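Local structure of ribokinase, putative (Burkholderia thailandensis, 3B1N) at residues B[52-57]-B[62-67]; B[181-186]-B[201-206]; B[209-212]-B[216-219]; B[273-278]-B[297-302]. The protein is a nucleoside kinase of the ribokinase (pfkB) family, which probably transfers a phosphate from ATP to the ribose of a bound nucleoside. One frame throughout, in Å; residues are numbered along the deposited sequence.

Contact 1. Residues B[52-57]-B[62-67]; sequences NIAYAL and GDARMM. With MZR (5-hydroxy-1-(beta-D-ribofuranosyl)-1H-imidazole-4-carboxamide), chain F.
A54 and L57 turn one side of helix 52-57 to A64 and M66 of the strand that follows, and N52 works at the nucleoside end of the same helix. The ND2 of N52 donates to O3' of mizoribine (3.0 Å, 148°) and also bonds D253, while its OD1 accepts from Q290, so both ends of the amide are held and its rotation is fixed. Two residues on, the CB of A54 presses on CG of M66 at 3.3 Å, a tight carbon pair, and also rests 3.8 Å from the CB of A64. One turn later L57 sends its side chain over the same alanine: with CG anti to the backbone N (chi1 -178°), CD2 comes within 3.9 Å of A64 CB. The carbonyl O of L57 accepts from the N of G62 at 3.0 Å, closing the turn into the strand. On the strand's other side, R65 grips D63 side-on, its NE 3.0 Å from OD1. Helix and strand run antiparallel at 172°, their axes 8.1 Å apart; I53 packs on helix 251-264, and strand 64-71 lies between strands 3-6 and 88-95 of the main sheet.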
# COMPACT_ATOMS: atom_id res chain seq x y z
N ASN B 52 -0.86 -10.03 17.51
CA ASN B 52 0.61 -9.99 17.48
C ASN B 52 1.22 -9.86 18.87
O ASN B 52 2.18 -10.55 19.20
CB ASN B 52 1.05 -8.79 16.64
CG ASN B 52 0.59 -8.89 15.17
OD1 ASN B 52 0.25 -9.95 14.65
ND2 ASN B 52 0.69 -7.74 14.49
N ILE B 53 0.65 -8.97 19.68
CA ILE B 53 1.22 -8.72 21.00
C ILE B 53 1.01 -9.94 21.85
O ILE B 53 1.93 -10.33 22.58
CB ILE B 53 0.58 -7.45 21.63
CG1 ILE B 53 1.01 -6.19 20.86
CG2 ILE B 53 0.97 -7.35 23.15
CD1 ILE B 53 0.13 -4.99 21.18
N ALA B 54 -0.20 -10.53 21.79
CA ALA B 54 -0.44 -11.75 22.57
C ALA B 54 0.47 -12.87 22.12
O ALA B 54 0.92 -13.67 22.94
CB ALA B 54 -1.89 -12.18 22.47
N TYR B 55 0.74 -12.99 20.81
CA TYR B 55 1.61 -14.08 20.32
C TYR B 55 3.00 -13.94 20.97
O TYR B 55 3.58 -14.95 21.41
CB TYR B 55 1.68 -14.01 18.78
CG TYR B 55 2.58 -15.06 18.18
CD1 TYR B 55 2.14 -16.37 18.04
CD2 TYR B 55 3.86 -14.73 17.80
CE1 TYR B 55 2.98 -17.36 17.53
CE2 TYR B 55 4.71 -15.72 17.25
CZ TYR B 55 4.26 -17.00 17.14
OH TYR B 55 5.06 -18.02 16.63
N ALA B 56 3.53 -12.72 21.01
CA ALA B 56 4.83 -12.46 21.63
C ALA B 56 4.82 -12.79 23.12
O ALA B 56 5.73 -13.48 23.60
CB ALA B 56 5.27 -11.03 21.40
N LEU B 57 3.77 -12.37 23.81
CA LEU B 57 3.70 -12.63 25.26
C LEU B 57 3.62 -14.14 25.48
O LEU B 57 4.27 -14.68 26.41
CB LEU B 57 2.56 -11.83 25.86
CG LEU B 57 2.43 -11.99 27.37
CD1 LEU B 57 3.76 -11.56 28.01
CD2 LEU B 57 1.32 -11.05 27.80
N GLY B 62 4.04 -16.08 29.01
CA GLY B 62 3.09 -15.25 29.75
C GLY B 62 1.67 -15.72 29.44
O GLY B 62 1.48 -16.58 28.60
N ASP B 63 0.68 -15.17 30.16
CA ASP B 63 -0.70 -15.60 30.05
C ASP B 63 -1.47 -14.46 29.40
O ASP B 63 -1.86 -13.54 30.05
CB ASP B 63 -1.28 -15.88 31.44
CG ASP B 63 -2.69 -16.43 31.39
OD1 ASP B 63 -3.23 -16.62 30.28
OD2 ASP B 63 -3.27 -16.71 32.47
N ALA B 64 -1.57 -14.52 28.09
CA ALA B 64 -2.08 -13.37 27.33
C ALA B 64 -3.54 -13.60 27.01
O ALA B 64 -3.86 -14.64 26.44
CB ALA B 64 -1.27 -13.28 26.02
N ARG B 65 -4.39 -12.63 27.35
CA ARG B 65 -5.83 -12.73 27.10
C ARG B 65 -6.22 -11.68 26.05
O ARG B 65 -6.40 -10.51 26.39
CB ARG B 65 -6.66 -12.52 28.40
CG ARG B 65 -6.18 -13.40 29.59
CD ARG B 65 -6.54 -14.84 29.39
NE ARG B 65 -6.04 -15.64 30.54
CZ ARG B 65 -6.66 -15.77 31.72
NH1 ARG B 65 -7.85 -15.22 31.95
NH2 ARG B 65 -6.07 -16.48 32.68
N MET B 66 -6.33 -12.12 24.79
CA MET B 66 -6.74 -11.19 23.71
C MET B 66 -8.19 -10.77 23.89
O MET B 66 -9.04 -11.63 24.15
CB MET B 66 -6.63 -11.87 22.35
CG MET B 66 -5.19 -12.26 21.98
SD MET B 66 -5.07 -13.37 20.54
CE MET B 66 -6.11 -12.54 19.46
N MET B 67 -8.41 -9.46 23.74
CA MET B 67 -9.77 -8.92 23.73
C MET B 67 -9.96 -8.20 22.43
O MET B 67 -9.30 -7.17 22.18
CB MET B 67 -9.97 -7.98 24.90
CG MET B 67 -11.39 -7.36 24.89
SD MET B 67 -11.80 -6.40 26.39
CE MET B 67 -12.43 -7.73 27.42
N1 MZR F . -6.31 -0.34 13.34
O3 MZR F . -4.81 -2.67 13.69
C4 MZR F . -4.21 -2.16 12.51
C5 MZR F . -4.58 -0.93 11.84
C6 MZR F . -5.65 -0.02 12.24
O6 MZR F . -5.84 0.97 11.50
N7 MZR F . -3.72 -0.88 10.79
C8 MZR F . -2.92 -1.97 10.83
N9 MZR F . -3.21 -2.77 11.90
C1' MZR F . -2.51 -4.01 12.30
C2' MZR F . -2.24 -5.04 11.22
O2' MZR F . -3.34 -5.95 11.26
C3' MZR F . -0.86 -5.60 11.64
O3' MZR F . -0.81 -6.99 11.96
C4' MZR F . -0.45 -4.76 12.82
O4' MZR F . -1.21 -3.58 12.67
C5' MZR F . 1.03 -4.46 12.79
O5' MZR F . 1.31 -3.68 13.99

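Contact 2. Residues B[181-186]-B[201-206]; sequences RSIELA and DKTGWS. With NA (sodium ion), chain H.
W205 lays the six-membered side of its indole against I183, whose CG2 stands 3.9 Å from CZ3 at the ring edge. The two side chains run alongside in opposing directions, so the isoleucine branch meets the rim of the ring and not the middle of a face. E184, extended beyond CG, crosses the indole at about a right angle. Its OE1 arrives at the edge, in the plane of the ring, 3.9 Å from CH2, with carboxylate and ring planes 46° apart; an oxygen there faces the C-H rim and not the electron-rich face. T203 completes the apolar side: its CG2 meets CD1 of I183 tip to tip at 3.8 Å, and its CB sits over one face of the indole, toward the rim. The hydroxyl of T203, placed between backbone N and carbonyl carbon (chi1 60°), accepts from the N of W205 at 2.9 Å in an ST turn and bonds the O of V199 as well, which ties the end of helix 193-203 to the residue carrying the ring. G204 makes the turn between them with positive phi.
Where helix 176-185 ends, backbone oxygens point at a sodium ion: I183 O and E184 O each at 2.4 Å, A186 O at 2.3 Å, with a water and R213 O as further ligands. R213 also makes a cation-pi contact with W205. The ion is thus bound by neutral oxygens alone, while the E184 carboxylate, turned to the indole rim, probably gains a mild electrostatic attraction from the ring C-H groups.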
# COMPACT_ATOMS: atom_id res chain seq x y z
N ARG B 181 -6.75 13.17 26.99
CA ARG B 181 -7.45 12.41 28.05
C ARG B 181 -6.90 10.99 28.18
O ARG B 181 -6.64 10.50 29.29
CB ARG B 181 -8.96 12.43 27.84
CG ARG B 181 -9.75 11.45 28.69
CD ARG B 181 -9.71 11.84 30.16
NE ARG B 181 -10.68 11.03 30.89
CZ ARG B 181 -10.87 11.10 32.20
NH1 ARG B 181 -10.17 11.94 32.94
NH2 ARG B 181 -11.76 10.30 32.76
N SER B 182 -6.70 10.33 27.04
CA SER B 182 -6.22 8.94 27.06
C SER B 182 -4.85 8.81 27.71
O SER B 182 -4.61 7.85 28.46
CB SER B 182 -6.23 8.39 25.62
OG SER B 182 -7.55 8.35 25.14
N ILE B 183 -3.97 9.76 27.41
CA ILE B 183 -2.63 9.81 27.98
C ILE B 183 -2.68 10.11 29.48
O ILE B 183 -1.93 9.49 30.26
CB ILE B 183 -1.78 10.85 27.25
CG1 ILE B 183 -1.51 10.37 25.81
CG2 ILE B 183 -0.47 11.12 27.99
CD1 ILE B 183 -1.03 11.49 24.86
N GLU B 184 -3.56 11.04 29.89
CA GLU B 184 -3.78 11.26 31.34
C GLU B 184 -4.13 9.94 32.08
O GLU B 184 -3.52 9.59 33.08
CB GLU B 184 -4.84 12.36 31.59
CG GLU B 184 -4.32 13.80 31.35
CD GLU B 184 -5.44 14.79 31.00
OE1 GLU B 184 -5.13 15.97 30.66
OE2 GLU B 184 -6.63 14.38 31.06
N LEU B 185 -5.04 9.16 31.53
CA LEU B 185 -5.47 7.90 32.11
C LEU B 185 -4.40 6.79 32.06
O LEU B 185 -4.35 5.93 32.93
CB LEU B 185 -6.73 7.39 31.41
CG LEU B 185 -7.99 8.27 31.49
CD1 LEU B 185 -9.07 7.65 30.63
CD2 LEU B 185 -8.49 8.50 32.94
N ALA B 186 -3.59 6.79 31.00
CA ALA B 186 -2.67 5.67 30.76
C ALA B 186 -1.56 5.58 31.81
O ALA B 186 -1.07 6.60 32.29
CB ALA B 186 -2.02 5.81 29.37
N ASP B 201 2.20 16.63 18.16
CA ASP B 201 1.45 17.59 17.30
C ASP B 201 -0.02 17.70 17.67
O ASP B 201 -0.57 18.81 17.76
CB ASP B 201 1.57 17.22 15.83
CG ASP B 201 2.95 17.47 15.26
OD1 ASP B 201 3.86 18.00 15.95
OD2 ASP B 201 3.11 17.11 14.07
N LYS B 202 -0.68 16.57 17.90
CA LYS B 202 -2.13 16.55 18.10
C LYS B 202 -2.50 17.02 19.52
O LYS B 202 -3.50 17.72 19.72
CB LYS B 202 -2.72 15.16 17.77
CG LYS B 202 -4.24 14.97 18.03
CD LYS B 202 -4.82 13.78 17.22
CE LYS B 202 -5.01 14.14 15.72
NZ LYS B 202 -5.36 12.91 14.94
N THR B 203 -1.70 16.62 20.50
CA THR B 203 -1.98 17.01 21.88
C THR B 203 -1.59 18.46 22.15
O THR B 203 -2.14 19.09 23.07
CB THR B 203 -1.23 16.15 22.92
OG1 THR B 203 0.18 16.27 22.70
CG2 THR B 203 -1.69 14.69 22.90
N GLY B 204 -0.61 18.96 21.39
CA GLY B 204 0.01 20.24 21.72
C GLY B 204 1.01 20.13 22.85
O GLY B 204 1.46 21.14 23.39
N TRP B 205 1.36 18.91 23.23
CA TRP B 205 2.33 18.65 24.28
C TRP B 205 3.70 18.32 23.67
O TRP B 205 3.80 17.78 22.54
CB TRP B 205 1.89 17.50 25.20
CG TRP B 205 0.72 17.80 26.10
CD1 TRP B 205 0.33 19.03 26.56
CD2 TRP B 205 -0.17 16.85 26.70
NE1 TRP B 205 -0.77 18.90 27.38
CE2 TRP B 205 -1.09 17.57 27.49
CE3 TRP B 205 -0.29 15.45 26.64
CZ2 TRP B 205 -2.11 16.95 28.22
CZ3 TRP B 205 -1.31 14.83 27.35
CH2 TRP B 205 -2.21 15.59 28.13
N SER B 206 4.74 18.65 24.44
CA SER B 206 6.11 18.26 24.16
C SER B 206 6.31 16.86 24.73
O SER B 206 5.48 16.42 25.50
CB SER B 206 7.05 19.25 24.86
OG SER B 206 6.93 19.13 26.28
NA NA H . -1.32 8.88 32.55
O HOH W 1 -1.06 8.45 34.97

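Contact 3. Residues B[209-212]-B[216-219]; sequences EIAS and ALII
A beta-alpha-beta crossover of the large ribokinase-type sheet ends here, where L217 packs on I210 and A211 as the chain drops from helix 207-211 into strand 216-220. The crossover starts from strand 188-192, runs through helices 193-203 and 207-211, and returns to the sheet as the parallel neighbour of its first strand.
The joint rests on one methyl group. CD2 of L217 touches CG2 of I210 at 4.2 Å and CB of A211 at 4.3 Å, two loose apolar contacts made with consecutive residues of the helix. L217 reaches them because its CG lies anti to the backbone N (chi1 165°), which swings the isobutyl group out from the strand toward the helix. The backbones are near here too, with the CA atoms of A211 and L217 5.6 Å apart.
I210 is wedged further by V199 and C200 of helix 193-203 and by I189 of the neighbouring strand, a residue that L217 touches as well; A211 leans on R229. The next strand residue, I218, goes to the other face of the sheet, where it meets F255 and L259 of helix 251-264, so strand 216-220 has helices against both faces. L217 bonds through its backbone to R229 and I218 to I189 and V191, which fixes the strand between its two neighbours.
At the helix start S206 is the N-cap, and OE2 of E209 accepts from its backbone N, the return bond of a capping box. Farther along, OG of S212 donates to O of E209, three residues back, at 2.8 Å, tilted 31° from the carbonyl plane, and the same oxygen also accepts from NH2 of R213.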
# COMPACT_ATOMS: atom_id res chain seq x y z
N GLU B 209 6.19 17.01 28.43
CA GLU B 209 4.85 17.13 28.99
C GLU B 209 4.10 15.79 28.99
O GLU B 209 3.38 15.48 29.91
CB GLU B 209 4.08 18.24 28.28
CG GLU B 209 4.63 19.63 28.69
CD GLU B 209 4.23 20.79 27.78
OE1 GLU B 209 4.20 21.95 28.28
OE2 GLU B 209 3.98 20.59 26.57
N ILE B 210 4.31 14.98 27.96
CA ILE B 210 3.68 13.66 27.92
C ILE B 210 4.27 12.76 29.02
O ILE B 210 3.55 12.05 29.75
CB ILE B 210 3.84 13.04 26.51
CG1 ILE B 210 3.05 13.83 25.47
CG2 ILE B 210 3.43 11.57 26.48
CD1 ILE B 210 3.46 13.51 24.06
N ALA B 211 5.60 12.83 29.12
CA ALA B 211 6.36 12.02 30.05
C ALA B 211 5.95 12.32 31.49
O ALA B 211 5.97 11.45 32.35
CB ALA B 211 7.85 12.30 29.88
N SER B 212 5.54 13.57 31.75
CA SER B 212 5.09 13.93 33.10
C SER B 212 3.74 13.32 33.46
O SER B 212 3.41 13.26 34.64
CB SER B 212 5.07 15.45 33.28
OG SER B 212 3.94 16.03 32.64
N ALA B 216 5.96 5.76 32.22
CA ALA B 216 7.06 5.61 31.26
C ALA B 216 6.53 5.96 29.88
O ALA B 216 5.37 5.65 29.58
CB ALA B 216 7.65 4.17 31.24
N LEU B 217 7.36 6.64 29.11
CA LEU B 217 7.10 6.97 27.70
C LEU B 217 8.15 6.22 26.91
O LEU B 217 9.36 6.45 27.03
CB LEU B 217 7.25 8.47 27.45
CG LEU B 217 7.36 9.01 26.01
CD1 LEU B 217 6.18 8.56 25.14
CD2 LEU B 217 7.51 10.53 25.98
N ILE B 218 7.67 5.27 26.11
CA ILE B 218 8.54 4.36 25.37
C ILE B 218 8.39 4.69 23.90
O ILE B 218 7.25 4.73 23.39
CB ILE B 218 8.12 2.89 25.61
CG1 ILE B 218 8.20 2.51 27.11
CG2 ILE B 218 8.95 1.96 24.78
CD1 ILE B 218 6.86 2.31 27.74
N ILE B 219 9.52 4.99 23.27
CA ILE B 219 9.56 5.38 21.84
C ILE B 219 10.52 4.47 21.10
O ILE B 219 11.73 4.42 21.43
CB ILE B 219 9.90 6.88 21.63
CG1 ILE B 219 8.93 7.75 22.41
CG2 ILE B 219 9.98 7.14 20.08
CD1 ILE B 219 9.40 9.23 22.56

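Contact 4. Residues B[273-278]-B[297-302]; sequences GRLASL and AEIDAR. With ADP (adenosine-5'-diphosphate), chain G.
The closest approach between these helices is a methyl on a carbonyl: CD2 of L278 lies 3.4 Å from the O of I299. The same CD2 is also 4.0 Å from CG2 of I299, so one leucine branch sits in the angle between the isoleucine's side chain and its carbonyl. The other branch, CD1, rests on the CB of R302 one turn along, again at 4.0 Å. With CG anti to the backbone N (chi1 173°), L278 thus straddles two residues one turn apart on the same side of helix 297-302. A turn earlier L275 comes in across I299 at about a right angle, its CD1 4.0 Å from the same CG2, and that methyl is shared by two leucines.
The helices cross at 115° with their axes 10.9 Å apart, so they meet at a small patch, the closest CA atoms being those of L278 and R302 at 7.9 Å. At the far end of R302, NH1 makes a long, weak ion pair with E243. F303 also packs on L278, and L275 leans on Y261 and F267.
The residue before L278 works on the nucleotide: OG of S277, anti to its own backbone N at chi1 -177°, accepts from O2' of ADP at 3.3 Å and bonds the O of P238 besides. The two sides of helix 269-284 therefore do different chemistry. Toward helix 296-307 the attachment is apolar and depends on shape, whereas S277 on this helix gives ADP one longish hydrogen bond at the ribose, one of several that hold the nucleotide.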
# COMPACT_ATOMS: atom_id res chain seq x y z
N GLY B 273 13.25 -3.39 28.51
CA GLY B 273 13.51 -2.78 27.18
C GLY B 273 14.35 -3.70 26.32
O GLY B 273 14.06 -3.85 25.13
N ARG B 274 15.39 -4.32 26.89
CA ARG B 274 16.25 -5.16 26.07
C ARG B 274 15.51 -6.42 25.62
O ARG B 274 15.71 -6.91 24.51
CB ARG B 274 17.54 -5.50 26.84
CG ARG B 274 18.48 -4.33 26.81
CD ARG B 274 19.64 -4.57 27.77
NE ARG B 274 20.67 -3.52 27.58
CZ ARG B 274 20.54 -2.26 27.97
NH1 ARG B 274 19.43 -1.80 28.57
NH2 ARG B 274 21.56 -1.40 27.74
N LEU B 275 14.62 -6.96 26.49
CA LEU B 275 13.85 -8.12 26.07
C LEU B 275 12.92 -7.74 24.90
O LEU B 275 12.82 -8.52 23.95
CB LEU B 275 13.05 -8.69 27.27
CG LEU B 275 12.19 -9.90 26.90
CD1 LEU B 275 13.04 -11.12 26.49
CD2 LEU B 275 11.31 -10.29 28.12
N ALA B 276 12.25 -6.60 25.02
CA ALA B 276 11.36 -6.08 23.98
C ALA B 276 12.16 -5.94 22.66
O ALA B 276 11.71 -6.35 21.59
CB ALA B 276 10.83 -4.75 24.43
N SER B 277 13.34 -5.34 22.76
CA SER B 277 14.24 -5.10 21.61
C SER B 277 14.63 -6.43 20.96
O SER B 277 14.56 -6.59 19.71
CB SER B 277 15.45 -4.37 22.13
OG SER B 277 16.28 -4.08 21.02
N LEU B 278 14.93 -7.42 21.79
CA LEU B 278 15.23 -8.75 21.27
C LEU B 278 14.04 -9.33 20.53
O LEU B 278 14.20 -9.87 19.41
CB LEU B 278 15.66 -9.71 22.37
CG LEU B 278 15.83 -11.15 21.99
CD1 LEU B 278 16.89 -11.35 20.93
CD2 LEU B 278 16.18 -11.95 23.26
N ALA B 297 13.82 -21.26 25.57
CA ALA B 297 15.28 -21.42 25.79
C ALA B 297 16.09 -20.61 24.79
O ALA B 297 17.07 -19.96 25.19
CB ALA B 297 15.69 -22.90 25.75
N GLU B 298 15.68 -20.62 23.51
CA GLU B 298 16.34 -19.80 22.46
C GLU B 298 16.28 -18.29 22.76
O GLU B 298 17.25 -17.56 22.59
CB GLU B 298 15.72 -20.06 21.08
CG GLU B 298 16.20 -21.40 20.43
CD GLU B 298 15.32 -21.86 19.25
OE1 GLU B 298 14.28 -21.22 18.97
OE2 GLU B 298 15.65 -22.89 18.60
N ILE B 299 15.13 -17.82 23.25
CA ILE B 299 15.03 -16.43 23.65
C ILE B 299 16.04 -16.07 24.73
O ILE B 299 16.76 -15.07 24.61
CB ILE B 299 13.57 -16.08 24.10
CG1 ILE B 299 12.63 -16.21 22.91
CG2 ILE B 299 13.55 -14.63 24.65
CD1 ILE B 299 11.12 -16.16 23.25
N ASP B 300 16.11 -16.89 25.80
CA ASP B 300 17.09 -16.64 26.87
C ASP B 300 18.54 -16.71 26.38
O ASP B 300 19.33 -15.86 26.76
CB ASP B 300 16.89 -17.58 28.04
CG ASP B 300 15.65 -17.25 28.87
OD1 ASP B 300 15.05 -16.13 28.73
OD2 ASP B 300 15.29 -18.12 29.70
N ALA B 301 18.81 -17.67 25.50
CA ALA B 301 20.18 -17.82 24.94
C ALA B 301 20.56 -16.62 24.09
O ALA B 301 21.68 -16.10 24.17
CB ALA B 301 20.29 -19.11 24.16
N ARG B 302 19.63 -16.13 23.26
CA ARG B 302 19.91 -14.97 22.45
C ARG B 302 20.02 -13.68 23.27
O ARG B 302 20.79 -12.77 22.94
CB ARG B 302 18.81 -14.80 21.37
CG ARG B 302 18.84 -15.83 20.23
CD ARG B 302 19.94 -15.49 19.17
NE ARG B 302 19.76 -14.19 18.49
CZ ARG B 302 19.03 -13.99 17.39
NH1 ARG B 302 18.38 -15.01 16.82
NH2 ARG B 302 18.95 -12.77 16.86
PB ADP G . 6.83 -0.38 14.63
O1B ADP G . 6.86 0.78 13.65
O2B ADP G . 5.84 -0.10 15.72
O3B ADP G . 6.71 -1.79 14.16
PA ADP G . 9.79 -0.10 15.07
O1A ADP G . 10.03 -0.14 13.55
O2A ADP G . 10.23 1.09 15.86
O3A ADP G . 8.27 -0.28 15.46
O5' ADP G . 10.47 -1.43 15.52
C5' ADP G . 10.26 -1.82 16.89
C4' ADP G . 11.48 -2.50 17.51
O4' ADP G . 11.79 -3.69 16.76
C3' ADP G . 12.76 -1.64 17.48
O3' ADP G . 12.80 -0.71 18.57
C2' ADP G . 13.82 -2.72 17.46
O2' ADP G . 14.07 -3.19 18.80
C1' ADP G . 13.20 -3.84 16.67
N9 ADP G . 13.57 -3.68 15.23
C8 ADP G . 12.90 -3.02 14.23
N7 ADP G . 13.63 -3.08 13.07
C5 ADP G . 14.77 -3.69 13.35
C6 ADP G . 15.97 -4.04 12.60
N6 ADP G . 16.03 -3.69 11.28
N1 ADP G . 16.95 -4.68 13.22
C2 ADP G . 16.88 -5.02 14.53
N3 ADP G . 15.79 -4.75 15.27
C4 ADP G . 14.75 -4.09 14.76

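In the fold
The four contacts follow one another along the chain without interleaving. Contacts 1 and 3 both pack a helix on the nine-stranded sheet, through strands 64-71 and 216-220, with centres about 24 Å apart. Contacts 2 and 3 are neighbours, their centres about 10 Å apart: I183 CG2 meets I210 CG2 at 4.2 Å, so the sodium-bound end of helix 176-185 packs against the next crossover. Contact 4 joins two helices toward the C-terminus, its centre about 17 Å from that of contact 1 and about 31 Å from that of contact 2. Contacts 1 and 4 each reach a ligand, through N52 to the nucleoside and S277 to ADP, whereas contact 2 lies away from both.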